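Side-chain contacts in pullulanase (Bacillus acidopullulyticus, PDB 2WAN), which hydrolyses the alpha-1,6-glucosidic linkages of pullulan, and probably those of branched starch polysaccharides as well: residues A[907-910]-A[916-919]; A[869-874]-A[879-884]; A[845-848]-A[852-855]; A[824-829]-A[897-902]. All blocks are in the same frame, centred on the assembly; numbering follows the deposited sequence.

Interactions 1, 2 and 3 crowd into the C-terminal all-beta region, whereas interaction 4 lies at its border with helix 811-826. Interactions 1 and 3 are buried, 2 and 4 partly. Interactions 1 and 2 have much in common: each sets one strand of the pair 879-882 and 908-911 over one of the neighbouring strands 915-920 and 868-873, and both rely on apolar side chains without a hydrogen bond crossing between their segments. In interaction 3, beside interaction 2, the chain meets itself around a turn, adding a backbone bond and a bridging water. Interaction 4, about 17 Å from interaction 2 between centres, has two of its three touching residues exposed and depends on a histidine-carboxylate bond.

Interaction 1 of 4, residues A[907-910]-A[916-919]; sequences GNVQ and TLIL
Val909 meets Leu917 and Leu919 through methyl groups, and this one side chain carries the whole contact between 907-910 and 916-919. The segment enters at Gly907, whose positive phi of 86° suits a residue without a side chain and whose backbone bonds to Leu883. Asn908 makes no contact with 916-919. In Val909, CG1 stands between the backbone N and the carbonyl carbon (chi1 67°), while CG2 is anti to N. That rotation delivers CG1 to both leucines: it lies 3.6 Å from Leu917 CD2 and 4.2 Å from Leu919 CD1. The Val909 and Leu917 side chains cross at a slant, with Val909 CG1 and Leu917 CD2 the closest atoms. Leu917 contributes its branch because CG is anti to its own N (chi1 173°), which carries CD2 forward from strand 915-920. Leu919, two residues further on, faces the same way and flanks the valine more distantly. Gln910 then points its side chain away from 916-919, completing the alternation of a strand with one face inward. Behind these side chains, Val909 is held by backbone bonds to Leu881, and Leu917 by one to Met871. The two strands thus belong to separate sheets that face each other, as expected of a beta sandwich. With no hydrogen bond linking the segments, their association here implies dispersion forces and exclusion of water from buried aliphatic groups.

Interaction 2 of 4, residues A[869-874]-A[879-884]; sequences IVMYNP and QTLNLP
The amides of Asn873 and Gln879 are the flat groups here, their planes 62° apart. Gln879 CG is perched above one face of the Asn873 amide, 3.3 Å from Asn873 OD1 and 3.5 Å from Asn873 ND2. The polar atoms of that amide are taken up by the turn and its surroundings: OD1 accepts from Asn875, while ND2 donates to the carbonyl oxygens of Thr877 and Pro912. With a leucine in place of Asn873, those two carbonyls would probably lose their donor and the turn between the strands would be less firmly tied. The Gln879 chain bends at chi2 (-71°), which leads its own amide away from 869-874.

The rest of the contact is apolar. Met871, extended beyond CG, runs past Leu881 in the opposite direction, bringing Met871 SD to 3.7 Å from Leu881 CB; its methyl CE reaches Gln879 CB at 4.0 Å. Ile869 uses two branches: CG2 meets Leu881 CD2 at 3.9 Å, while CD1 pushes end-on against Pro884 CD at 3.7 Å and also touches Leu883.

Strand axes 9.2 Å apart, running nearly antiparallel at 156°, mark two facing layers of a beta sandwich and not paired neighbours. Strand 868-873 takes its backbone partners from strands 852-856 and 915-920 on its flanks, and strand 879-882 pairs with 908-911.

Interaction 3 of 4, residues A[845-848]-A[852-855]; sequences LESP and VAFE
Ser847 turns its OG in between the backbone N and the carbonyl carbon (chi1 67°), which presents the hydroxyl to a shared water, while its CB, set by the backbone, rests 4.0 Å from Ala853 CB. Leu845, with CG anti to the carbonyl carbon, reaches toward Glu855, and its CD2 comes to 4.0 Å from Glu855 OE1. Glu855 is stretched out beyond CG, and the leucine methyl meets the carboxylate end of that chain at a slant. Between them, Leu845 CB and Ala853 CB approach more loosely.

The backbone supplies the direct bond: Leu845 N donates to Ala853 O at 2.9 Å. It is nearly straight at the hydrogen (168°), although the donor stands 40° above the carbonyl plane. This is the end of a beta hairpin, in which strands 842-844 and 852-856 pair antiparallel and the chain begins to splay into its connecting loop. Where a second direct bond between Leu845 and Ala853 might have closed the ladder, a water is inserted. It donates to Leu845 O at 2.7 Å, accepts from Ala853 N at 2.9 Å, and is hydrogen-bonded to Ser847 OG at 2.8 Å. Three contacts from two sides of the opening thus hold this water in place. Ser847 OG has a further partner in Thr851 OG1, within the turn itself, which helps fix the rotation of the hydroxyl. Beneath the hairpin, Ala853 packs on Met871 of the adjoining strand and on Leu881 of the facing layer, where Ser847 also rests.

Interaction 4 of 4, residues A[824-829]-A[897-902]; sequences RNQHPA and IGEKSL
His827 and Glu899 form the tight part of this contact, the carboxylate coming in at the ring edge from the opposite direction. His827 NE2 donates to Glu899 OE1 at 2.8 Å, with an angle of 171° at the hydrogen. The oxygen offers its syn lone pair and lies only 3° out of the ring plane, and the imidazole and carboxylate planes are nearly coplanar. The Glu899 chain bends at chi2, turning its acid group back toward the helix end. On the ring's other nitrogen, ND1 bonds to Asp863, and Trp865 stacks on the ring; acids at both nitrogens would probably favour a protonated imidazole.

The looser, solvent side is that of Gln826 and Glu899, both exposed, in contrast to buried His827. Gln826 CB, with CG beside it, merely passes Glu899 OE2 at 3.4 Å, and the amide takes no part. Putting a leucine at His827 would probably leave the Glu899 and Asp863 carboxylates without their shared partner and the loop of Glu899 more mobile.

Such a histidine-carboxylate bond here joins the residue just after helix 811-826, beside the catalytic barrel, to the loop 898-903 of the all-beta region, an interdomain seam consistent with the architecture of alpha-amylase family enzymes.

Interaction 1 of 4, residues A[907-910]-A[916-919]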
loop_
_atom_site.group_PDB
_atom_site.type_symbol
_atom_site.label_atom_id
_atom_site.label_comp_id
_atom_site.label_asym_id
_atom_site.label_seq_id
_atom_site.Cartn_x
_atom_site.Cartn_y
_atom_site.Cartn_z
ATOM N N GLY A 907 -8.631 47.339 1.659
ATOM C CA GLY A 907 -7.234 47.759 1.855
ATOM C C GLY A 907 -6.373 46.885 2.732
ATOM O O GLY A 907 -5.301 46.450 2.318
ATOM N N ASN A 908 -6.838 46.649 3.956
ATOM C CA ASN A 908 -6.079 45.923 4.949
ATOM C C ASN A 908 -7.070 45.247 5.885
ATOM O O ASN A 908 -8.198 45.724 6.064
ATOM C CB ASN A 908 -5.173 46.910 5.718
ATOM C CG ASN A 908 -4.092 46.230 6.530
ATOM O OD1 ASN A 908 -3.041 45.839 6.007
ATOM N ND2 ASN A 908 -4.311 46.151 7.838
ATOM N N VAL A 909 -6.660 44.125 6.468
ATOM C CA VAL A 909 -7.518 43.410 7.423
ATOM C C VAL A 909 -6.671 42.726 8.496
ATOM O O VAL A 909 -5.553 42.262 8.226
ATOM C CB VAL A 909 -8.453 42.380 6.699
ATOM C CG1 VAL A 909 -7.654 41.244 6.087
ATOM C CG2 VAL A 909 -9.556 41.853 7.644
ATOM N N GLN A 910 -7.208 42.677 9.713
ATOM C CA GLN A 910 -6.512 42.057 10.835
ATOM C C GLN A 910 -6.988 40.613 11.031
ATOM O O GLN A 910 -8.189 40.335 10.999
ATOM C CB GLN A 910 -6.739 42.894 12.096
ATOM C CG GLN A 910 -5.882 42.481 13.280
ATOM C CD GLN A 910 -6.034 43.433 14.451
ATOM O OE1 GLN A 910 -5.879 44.646 14.303
ATOM N NE2 GLN A 910 -6.350 42.890 15.616
ATOM N N THR A 916 -7.672 31.258 11.222
ATOM C CA THR A 916 -7.730 31.319 9.762
ATOM C C THR A 916 -8.720 32.395 9.354
ATOM O O THR A 916 -9.845 32.456 9.872
ATOM C CB THR A 916 -8.150 29.939 9.167
ATOM O OG1 THR A 916 -7.179 28.958 9.538
ATOM C CG2 THR A 916 -8.235 30.016 7.614
ATOM N N LEU A 917 -8.280 33.273 8.455
ATOM C CA LEU A 917 -9.131 34.330 7.890
ATOM C C LEU A 917 -9.621 33.846 6.537
ATOM O O LEU A 917 -8.836 33.293 5.769
ATOM C CB LEU A 917 -8.308 35.619 7.678
ATOM C CG LEU A 917 -9.007 36.768 6.929
ATOM C CD1 LEU A 917 -9.919 37.546 7.880
ATOM C CD2 LEU A 917 -7.982 37.687 6.252
ATOM N N ILE A 918 -10.909 34.038 6.248
ATOM C CA ILE A 918 -11.435 33.819 4.906
ATOM C C ILE A 918 -12.242 35.028 4.461
ATOM O O ILE A 918 -13.105 35.518 5.192
ATOM C CB ILE A 918 -12.313 32.551 4.816
ATOM C CG1 ILE A 918 -11.552 31.367 5.426
ATOM C CG2 ILE A 918 -12.665 32.263 3.302
ATOM C CD1 ILE A 918 -12.329 30.087 5.515
ATOM N N LEU A 919 -11.915 35.527 3.276
ATOM C CA LEU A 919 -12.633 36.643 2.665
ATOM C C LEU A 919 -13.084 36.256 1.287
ATOM O O LEU A 919 -12.505 35.363 0.681
ATOM C CB LEU A 919 -11.695 37.823 2.447
ATOM C CG LEU A 919 -10.818 38.278 3.598
ATOM C CD1 LEU A 919 -9.740 39.183 3.023
ATOM C CD2 LEU A 919 -11.642 39.003 4.629
#

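Interaction 2 of 4, residues A[869-874]-A[879-884]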
loop_
_atom_site.group_PDB
_atom_site.type_symbol
_atom_site.label_atom_id
_atom_site.label_comp_id
_atom_site.label_asym_id
_atom_site.label_seq_id
_atom_site.Cartn_x
_atom_site.Cartn_y
_atom_site.Cartn_z
ATOM N N ILE A 869 -10.011 34.753 -0.528
ATOM C CA ILE A 869 -8.715 34.852 0.151
ATOM C C ILE A 869 -8.726 34.014 1.422
ATOM O O ILE A 869 -9.687 34.050 2.173
ATOM C CB ILE A 869 -8.316 36.312 0.490
ATOM C CG1 ILE A 869 -7.899 37.037 -0.780
ATOM C CG2 ILE A 869 -7.160 36.329 1.549
ATOM C CD1 ILE A 869 -7.709 38.555 -0.578
ATOM N N VAL A 870 -7.666 33.228 1.626
ATOM C CA VAL A 870 -7.492 32.470 2.867
ATOM C C VAL A 870 -6.138 32.883 3.463
ATOM O O VAL A 870 -5.148 32.971 2.738
ATOM C CB VAL A 870 -7.450 30.932 2.600
ATOM C CG1 VAL A 870 -7.111 30.132 3.876
ATOM C CG2 VAL A 870 -8.777 30.443 2.003
ATOM N N MET A 871 -6.094 33.115 4.776
ATOM C CA MET A 871 -4.812 33.344 5.473
ATOM C C MET A 871 -4.748 32.560 6.779
ATOM O O MET A 871 -5.671 32.654 7.606
ATOM C CB MET A 871 -4.594 34.839 5.760
ATOM C CG MET A 871 -3.305 35.101 6.549
ATOM S SD MET A 871 -2.970 36.863 6.575
ATOM C CE MET A 871 -1.891 36.956 8.014
ATOM N N TYR A 872 -3.668 31.795 6.949
ATOM C CA TYR A 872 -3.407 31.062 8.188
ATOM C C TYR A 872 -2.475 31.902 9.041
ATOM O O TYR A 872 -1.393 32.280 8.577
ATOM C CB TYR A 872 -2.732 29.714 7.911
ATOM C CG TYR A 872 -3.369 28.876 6.823
ATOM C CD1 TYR A 872 -4.712 28.521 6.873
ATOM C CD2 TYR A 872 -2.600 28.403 5.769
ATOM C CE1 TYR A 872 -5.289 27.725 5.849
ATOM C CE2 TYR A 872 -3.159 27.628 4.751
ATOM C CZ TYR A 872 -4.497 27.300 4.803
ATOM O OH TYR A 872 -5.025 26.527 3.796
ATOM N N ASN A 873 -2.900 32.201 10.262
ATOM C CA ASN A 873 -2.055 32.904 11.245
ATOM C C ASN A 873 -1.809 32.058 12.497
ATOM O O ASN A 873 -2.619 32.104 13.425
ATOM C CB ASN A 873 -2.667 34.240 11.670
ATOM C CG ASN A 873 -1.808 34.936 12.716
ATOM O OD1 ASN A 873 -0.609 34.696 12.767
ATOM N ND2 ASN A 873 -2.412 35.749 13.558
ATOM N N PRO A 874 -0.685 31.314 12.536
ATOM C CA PRO A 874 -0.374 30.462 13.692
ATOM C C PRO A 874 0.221 31.213 14.877
ATOM O O PRO A 874 0.396 30.630 15.948
ATOM C CB PRO A 874 0.673 29.502 13.137
ATOM C CG PRO A 874 1.348 30.274 12.055
ATOM C CD PRO A 874 0.262 31.095 11.427
ATOM N N GLN A 879 -2.228 39.571 13.152
ATOM C CA GLN A 879 -1.379 39.928 12.036
ATOM C C GLN A 879 -2.238 40.590 10.973
ATOM O O GLN A 879 -3.419 40.285 10.848
ATOM C CB GLN A 879 -0.707 38.690 11.458
ATOM C CG GLN A 879 0.150 37.913 12.456
ATOM C CD GLN A 879 1.424 38.645 12.817
ATOM O OE1 GLN A 879 2.107 39.188 11.953
ATOM N NE2 GLN A 879 1.770 38.634 14.097
ATOM N N THR A 880 -1.649 41.495 10.207
ATOM C CA THR A 880 -2.419 42.222 9.210
ATOM C C THR A 880 -2.071 41.783 7.796
ATOM O O THR A 880 -0.949 41.383 7.517
ATOM C CB THR A 880 -2.229 43.746 9.349
ATOM O OG1 THR A 880 -0.853 44.069 9.115
ATOM C CG2 THR A 880 -2.616 44.197 10.750
ATOM N N LEU A 881 -3.071 41.845 6.920
ATOM C CA LEU A 881 -2.908 41.479 5.528
ATOM C C LEU A 881 -3.320 42.635 4.619
ATOM O O LEU A 881 -4.418 43.154 4.749
ATOM C CB LEU A 881 -3.788 40.254 5.213
ATOM C CG LEU A 881 -3.771 39.822 3.747
ATOM C CD1 LEU A 881 -2.415 39.243 3.373
ATOM C CD2 LEU A 881 -4.845 38.778 3.513
ATOM N N ASN A 882 -2.442 43.000 3.688
ATOM C CA ASN A 882 -2.777 43.973 2.654
ATOM C C ASN A 882 -3.636 43.315 1.604
ATOM O O ASN A 882 -3.318 42.216 1.158
ATOM C CB ASN A 882 -1.501 44.531 2.048
ATOM C CG ASN A 882 -0.785 45.457 3.022
ATOM O OD1 ASN A 882 -1.413 46.327 3.607
ATOM N ND2 ASN A 882 0.506 45.238 3.232
ATOM N N LEU A 883 -4.724 43.977 1.224
ATOM C CA LEU A 883 -5.684 43.350 0.313
ATOM C C LEU A 883 -5.576 43.885 -1.116
ATOM O O LEU A 883 -5.206 45.053 -1.318
ATOM C CB LEU A 883 -7.109 43.517 0.837
ATOM C CG LEU A 883 -7.429 42.910 2.203
ATOM C CD1 LEU A 883 -8.794 43.403 2.679
ATOM C CD2 LEU A 883 -7.395 41.381 2.099
ATOM N N PRO A 884 -5.889 43.032 -2.118
ATOM C CA PRO A 884 -6.088 43.558 -3.472
ATOM C C PRO A 884 -7.254 44.541 -3.503
ATOM O O PRO A 884 -8.054 44.604 -2.554
ATOM C CB PRO A 884 -6.432 42.312 -4.300
ATOM C CG PRO A 884 -5.908 41.135 -3.472
ATOM C CD PRO A 884 -6.135 41.579 -2.048
#

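Interaction 3 of 4, residues A[845-848]-A[852-855]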
loop_
_atom_site.group_PDB
_atom_site.type_symbol
_atom_site.label_atom_id
_atom_site.label_comp_id
_atom_site.label_asym_id
_atom_site.label_seq_id
_atom_site.Cartn_x
_atom_site.Cartn_y
_atom_site.Cartn_z
ATOM N N LEU A 845 -0.203 35.589 -1.634
ATOM C CA LEU A 845 -0.161 37.027 -1.367
ATOM C C LEU A 845 0.925 37.326 -0.349
ATOM O O LEU A 845 1.140 36.546 0.597
ATOM C CB LEU A 845 -1.512 37.508 -0.833
ATOM C CG LEU A 845 -2.772 37.260 -1.683
ATOM C CD1 LEU A 845 -4.034 37.800 -1.011
ATOM C CD2 LEU A 845 -2.617 37.869 -3.085
ATOM N N GLU A 846 1.596 38.470 -0.504
ATOM C CA GLU A 846 2.599 38.885 0.485
ATOM C C GLU A 846 1.936 39.026 1.847
ATOM O O GLU A 846 0.874 39.644 1.971
ATOM C CB GLU A 846 3.269 40.210 0.066
ATOM C CG GLU A 846 4.315 40.731 1.059
ATOM C CD GLU A 846 5.668 40.053 0.940
ATOM O OE1 GLU A 846 5.928 39.391 -0.092
ATOM O OE2 GLU A 846 6.478 40.197 1.887
ATOM N N SER A 847 2.536 38.407 2.860
ATOM C CA SER A 847 1.969 38.456 4.216
ATOM C C SER A 847 3.101 38.466 5.258
ATOM O O SER A 847 4.261 38.220 4.913
ATOM C CB SER A 847 1.010 37.269 4.430
ATOM O OG SER A 847 1.716 36.036 4.420
ATOM N N PRO A 848 2.769 38.752 6.529
ATOM C CA PRO A 848 3.814 38.829 7.559
ATOM C C PRO A 848 4.563 37.520 7.793
ATOM O O PRO A 848 4.119 36.431 7.378
ATOM C CB PRO A 848 3.037 39.236 8.817
ATOM C CG PRO A 848 1.866 39.990 8.293
ATOM C CD PRO A 848 1.471 39.223 7.046
ATOM N N VAL A 852 0.738 32.337 6.020
ATOM C CA VAL A 852 0.519 31.917 4.638
ATOM C C VAL A 852 -0.824 32.490 4.201
ATOM O O VAL A 852 -1.854 32.257 4.853
ATOM C CB VAL A 852 0.509 30.366 4.500
ATOM C CG1 VAL A 852 0.084 29.937 3.091
ATOM C CG2 VAL A 852 1.888 29.793 4.792
ATOM N N ALA A 853 -0.807 33.239 3.098
ATOM C CA ALA A 853 -2.027 33.843 2.539
ATOM C C ALA A 853 -2.098 33.593 1.055
ATOM O O ALA A 853 -1.102 33.750 0.360
ATOM C CB ALA A 853 -2.056 35.346 2.801
ATOM N N PHE A 854 -3.278 33.201 0.571
ATOM C CA PHE A 854 -3.451 32.969 -0.870
ATOM C C PHE A 854 -4.803 33.403 -1.373
ATOM O O PHE A 854 -5.740 33.571 -0.586
ATOM C CB PHE A 854 -3.166 31.507 -1.260
ATOM C CG PHE A 854 -4.047 30.502 -0.574
ATOM C CD1 PHE A 854 -5.235 30.072 -1.168
ATOM C CD2 PHE A 854 -3.682 29.972 0.666
ATOM C CE1 PHE A 854 -6.047 29.132 -0.527
ATOM C CE2 PHE A 854 -4.484 29.027 1.309
ATOM C CZ PHE A 854 -5.662 28.594 0.711
ATOM N N GLU A 855 -4.900 33.558 -2.694
ATOM C CA GLU A 855 -6.131 33.974 -3.337
ATOM C C GLU A 855 -6.482 32.982 -4.437
ATOM O O GLU A 855 -5.607 32.566 -5.224
ATOM C CB GLU A 855 -5.973 35.383 -3.929
ATOM C CG GLU A 855 -7.278 35.953 -4.484
ATOM C CD GLU A 855 -7.098 37.350 -5.105
ATOM O OE1 GLU A 855 -5.941 37.820 -5.245
ATOM O OE2 GLU A 855 -8.124 37.977 -5.434
HETATM O O HOH W 1 1.703 34.405 2.122
#

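Interaction 4 of 4, residues A[824-829]-A[897-902]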
loop_
_atom_site.group_PDB
_atom_site.type_symbol
_atom_site.label_atom_id
_atom_site.label_comp_id
_atom_site.label_asym_id
_atom_site.label_seq_id
_atom_site.Cartn_x
_atom_site.Cartn_y
_atom_site.Cartn_z
ATOM N N ARG A 824 -15.959 24.102 2.239
ATOM C CA ARG A 824 -15.294 23.369 1.162
ATOM C C ARG A 824 -16.301 22.675 0.237
ATOM O O ARG A 824 -16.144 22.728 -1.008
ATOM C CB ARG A 824 -14.299 22.336 1.713
ATOM C CG ARG A 824 -13.407 21.754 0.617
ATOM C CD ARG A 824 -12.610 20.533 1.102
ATOM N NE ARG A 824 -11.782 19.976 0.015
ATOM C CZ ARG A 824 -10.591 20.452 -0.366
ATOM N NH1 ARG A 824 -10.068 21.534 0.203
ATOM N NH2 ARG A 824 -9.927 19.862 -1.360
ATOM N N ASN A 825 -17.317 22.030 0.829
ATOM C CA ASN A 825 -18.309 21.299 0.021
ATOM C C ASN A 825 -19.045 22.244 -0.924
ATOM O O ASN A 825 -19.448 21.843 -2.015
ATOM C CB ASN A 825 -19.350 20.568 0.886
ATOM C CG ASN A 825 -18.766 19.423 1.715
ATOM O OD1 ASN A 825 -17.623 18.970 1.514
ATOM N ND2 ASN A 825 -19.575 18.940 2.684
ATOM N N GLN A 826 -19.229 23.489 -0.489
ATOM C CA GLN A 826 -20.003 24.489 -1.235
ATOM C C GLN A 826 -19.187 25.250 -2.266
ATOM O O GLN A 826 -19.766 25.888 -3.161
ATOM C CB GLN A 826 -20.630 25.492 -0.263
ATOM C CG GLN A 826 -21.831 24.945 0.516
ATOM C CD GLN A 826 -23.000 24.563 -0.397
ATOM O OE1 GLN A 826 -23.747 23.619 -0.113
ATOM N NE2 GLN A 826 -23.163 25.305 -1.496
ATOM N N HIS A 827 -17.859 25.200 -2.133
ATOM C CA HIS A 827 -16.983 26.059 -2.919
ATOM C C HIS A 827 -15.927 25.294 -3.662
ATOM O O HIS A 827 -14.864 24.986 -3.104
ATOM C CB HIS A 827 -16.395 27.173 -2.030
ATOM C CG HIS A 827 -17.423 28.184 -1.671
ATOM N ND1 HIS A 827 -17.865 29.134 -2.568
ATOM C CD2 HIS A 827 -18.192 28.316 -0.564
ATOM C CE1 HIS A 827 -18.834 29.832 -2.010
ATOM N NE2 HIS A 827 -19.056 29.355 -0.797
ATOM N N PRO A 828 -16.213 24.981 -4.946
ATOM C CA PRO A 828 -15.308 24.152 -5.738
ATOM C C PRO A 828 -13.936 24.786 -6.065
ATOM O O PRO A 828 -13.037 24.086 -6.537
ATOM C CB PRO A 828 -16.140 23.830 -7.002
ATOM C CG PRO A 828 -17.111 24.984 -7.136
ATOM C CD PRO A 828 -17.440 25.348 -5.681
ATOM N N ALA A 829 -13.753 26.081 -5.781
ATOM C CA ALA A 829 -12.423 26.722 -5.897
ATOM C C ALA A 829 -11.390 26.028 -5.014
ATOM O O ALA A 829 -10.214 25.978 -5.353
ATOM C CB ALA A 829 -12.508 28.196 -5.516
ATOM N N ILE A 897 -17.044 30.702 10.951
ATOM C CA ILE A 897 -16.775 30.364 9.555
ATOM C C ILE A 897 -18.128 30.082 8.894
ATOM O O ILE A 897 -18.962 29.390 9.481
ATOM C CB ILE A 897 -15.920 29.074 9.439
ATOM C CG1 ILE A 897 -14.620 29.191 10.247
ATOM C CG2 ILE A 897 -15.670 28.681 7.950
ATOM C CD1 ILE A 897 -13.618 30.194 9.697
ATOM N N GLY A 898 -18.366 30.619 7.703
ATOM C CA GLY A 898 -19.644 30.356 7.056
ATOM C C GLY A 898 -19.796 31.015 5.708
ATOM O O GLY A 898 -18.820 31.485 5.112
ATOM N N GLU A 899 -21.049 31.072 5.249
ATOM C CA GLU A 899 -21.374 31.673 3.960
ATOM C C GLU A 899 -21.812 33.134 4.039
ATOM O O GLU A 899 -21.982 33.785 3.001
ATOM C CB GLU A 899 -22.497 30.864 3.298
ATOM C CG GLU A 899 -22.150 29.388 3.083
ATOM C CD GLU A 899 -21.135 29.156 1.955
ATOM O OE1 GLU A 899 -20.982 30.047 1.095
ATOM O OE2 GLU A 899 -20.537 28.048 1.903
ATOM N N LYS A 900 -22.027 33.626 5.261
ATOM C CA LYS A 900 -22.668 34.925 5.493
ATOM C C LYS A 900 -21.629 36.010 5.766
ATOM O O LYS A 900 -20.551 35.735 6.308
ATOM C CB LYS A 900 -23.612 34.862 6.706
ATOM C CG LYS A 900 -24.740 33.824 6.629
ATOM C CD LYS A 900 -25.291 33.601 8.046
ATOM C CE LYS A 900 -26.376 32.540 8.093
ATOM N NZ LYS A 900 -27.721 33.131 7.893
ATOM N N SER A 901 -21.967 37.245 5.413
ATOM C CA SER A 901 -21.093 38.381 5.709
ATOM C C SER A 901 -20.916 38.605 7.207
ATOM O O SER A 901 -21.902 38.687 7.952
ATOM C CB SER A 901 -21.655 39.663 5.096
ATOM O OG SER A 901 -20.828 40.768 5.479
ATOM N N LEU A 902 -19.658 38.708 7.625
ATOM C CA LEU A 902 -19.298 39.082 8.998
ATOM C C LEU A 902 -18.816 40.522 9.053
ATOM O O LEU A 902 -18.333 40.990 10.089
ATOM C CB LEU A 902 -18.178 38.180 9.509
ATOM C CG LEU A 902 -18.463 36.675 9.491
ATOM C CD1 LEU A 902 -17.280 35.913 10.050
ATOM C CD2 LEU A 902 -19.761 36.336 10.279
#